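Local coordinates for interphotoreceptor retinoid-binding protein (Xenopus laevis, PDB 1J7X) that probably binds and carries retinoids between photoreceptors and the neighbouring pigment epithelium, as the functional unit of a larger transport protein, at residues A[26-31]-A[55-60]. Residues are numbered along the deposited sequence; the frame is centred on the assembly and turned at random.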
# COMPACT_ATOMS: atom_id res chain seq x y z
N PRO A 26 -20.12 13.53 -13.58
CA PRO A 26 -20.96 14.19 -14.61
C PRO A 26 -20.75 13.65 -15.99
O PRO A 26 -21.69 13.21 -16.65
CB PRO A 26 -20.56 15.63 -14.46
CG PRO A 26 -20.22 15.79 -13.07
CD PRO A 26 -19.39 14.53 -12.73
N THR A 27 -19.49 13.60 -16.42
CA THR A 27 -19.11 13.07 -17.72
C THR A 27 -19.44 11.58 -17.96
O THR A 27 -19.89 11.17 -19.07
CB THR A 27 -17.64 13.37 -17.92
OG1 THR A 27 -17.55 14.78 -18.02
CG2 THR A 27 -17.15 12.87 -19.27
N LEU A 28 -19.30 10.78 -16.90
CA LEU A 28 -19.59 9.37 -16.98
C LEU A 28 -21.10 9.19 -17.14
O LEU A 28 -21.57 8.28 -17.85
CB LEU A 28 -19.16 8.71 -15.70
CG LEU A 28 -17.70 8.42 -15.66
CD1 LEU A 28 -17.28 8.04 -14.17
CD2 LEU A 28 -17.39 7.27 -16.57
N LEU A 29 -21.86 10.04 -16.46
CA LEU A 29 -23.35 9.97 -16.54
C LEU A 29 -23.82 10.44 -17.94
O LEU A 29 -24.93 10.05 -18.41
CB LEU A 29 -24.03 10.83 -15.42
CG LEU A 29 -24.27 10.11 -14.10
CD1 LEU A 29 -25.37 9.04 -14.23
CD2 LEU A 29 -23.09 9.42 -13.64
N GLN A 30 -23.00 11.20 -18.65
CA GLN A 30 -23.34 11.59 -20.02
C GLN A 30 -22.98 10.47 -21.01
O GLN A 30 -23.75 10.14 -21.93
CB GLN A 30 -22.55 12.84 -20.43
CG GLN A 30 -22.99 14.13 -19.71
CD GLN A 30 -24.35 14.64 -20.12
OE1 GLN A 30 -24.79 14.35 -21.27
NE2 GLN A 30 -25.02 15.43 -19.20
N HIS A 31 -21.79 9.87 -20.85
CA HIS A 31 -21.36 8.92 -21.82
C HIS A 31 -22.01 7.55 -21.66
O HIS A 31 -22.37 6.90 -22.62
CB HIS A 31 -19.85 8.79 -21.73
CG HIS A 31 -19.10 9.88 -22.40
ND1 HIS A 31 -19.25 10.18 -23.73
CD2 HIS A 31 -18.18 10.75 -21.92
CE1 HIS A 31 -18.45 11.17 -24.05
NE2 HIS A 31 -17.79 11.54 -22.97
N GLN A 55 -12.40 2.62 -18.80
CA GLN A 55 -10.95 2.93 -18.81
C GLN A 55 -10.68 4.06 -19.82
O GLN A 55 -9.87 4.91 -19.59
CB GLN A 55 -10.16 1.71 -19.19
CG GLN A 55 -10.12 0.63 -18.16
CD GLN A 55 -9.81 1.21 -16.72
OE1 GLN A 55 -8.80 1.97 -16.54
NE2 GLN A 55 -10.74 1.00 -15.77
N SER A 56 -11.47 4.14 -20.89
CA SER A 56 -11.27 5.26 -21.81
C SER A 56 -11.62 6.58 -21.23
O SER A 56 -10.98 7.60 -21.41
CB SER A 56 -12.09 5.01 -23.05
OG SER A 56 -11.60 3.89 -23.73
N LEU A 57 -12.62 6.56 -20.40
CA LEU A 57 -13.09 7.72 -19.78
C LEU A 57 -12.46 8.05 -18.48
O LEU A 57 -12.49 9.25 -18.12
CB LEU A 57 -14.57 7.52 -19.50
CG LEU A 57 -15.41 7.33 -20.76
CD1 LEU A 57 -16.86 7.18 -20.39
CD2 LEU A 57 -15.21 8.65 -21.65
N THR A 58 -11.89 7.07 -17.76
CA THR A 58 -11.27 7.38 -16.43
C THR A 58 -9.81 7.10 -16.31
O THR A 58 -9.13 7.65 -15.47
CB THR A 58 -11.93 6.56 -15.27
OG1 THR A 58 -11.65 5.16 -15.47
CG2 THR A 58 -13.49 6.73 -15.33
N GLU A 59 -9.27 6.17 -17.07
CA GLU A 59 -7.86 5.84 -16.95
C GLU A 59 -7.54 5.45 -15.56
O GLU A 59 -6.50 5.84 -15.02
CB GLU A 59 -6.94 6.95 -17.45
CG GLU A 59 -7.13 7.21 -18.97
CD GLU A 59 -6.04 8.20 -19.49
OE1 GLU A 59 -5.63 9.08 -18.74
OE2 GLU A 59 -5.57 8.07 -20.60
N ASP A 60 -8.46 4.75 -14.94
CA ASP A 60 -8.36 4.30 -13.57
C ASP A 60 -8.58 2.84 -13.53
O ASP A 60 -9.71 2.36 -13.28
CB ASP A 60 -9.40 5.06 -12.73
CG ASP A 60 -9.31 4.78 -11.27
OD1 ASP A 60 -8.55 3.92 -10.81
OD2 ASP A 60 -10.04 5.43 -10.43
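Leu28 and His31, three residues apart and so on one flank of the short helix 25-31, meet Leu57 and Thr58 in the last turn of helix 43-58. This small helix-helix interface lies within the N-terminal domain of Peptidase_S41 in eukaryotic IRBP, its centre about 25 Å from the centre of the chain, and no hydrogen bond spans it. Leu28 is buried, as suits an aliphatic chain. Its CD2 methyl lies 3.9 Å from Leu57 CD1, the two side chains sliding past each other in opposite directions, and the same methyl reaches Thr58 CG2 at 4.1 Å, the leucine and threonine side chains crossing at about a right angle. Further along, His31 contributes its CB and the CG-CD2 side of its ring. The CB carbon rests 3.7 Å from Leu57 CD1, and ring carbon CD2 is 3.6 Å from Leu57 CD2, an oblique approach. Leu57 CG stands beside the backbone N (chi1 -62°), and its two methyls divide: CD1 sits between Leu28 CD2 and His31 CB, CD2 against the ring. Cutting His31 back to an alanine would keep the CB contact but is likely to leave the CD2 methyl of Leu57 without its ring partner, opening a gap on this partly exposed side. Thr58 suits the helix end because its two branches divide the work: CG2 packs on Leu28, while OG1 is hydrogen-bonded to the carbonyl O of Leu54. Glu59 then leaves the helix with positive phi, and OG1 accepts from Asp60 N at 3.3 Å, with an N-H...O angle of 137°, closing an ST turn.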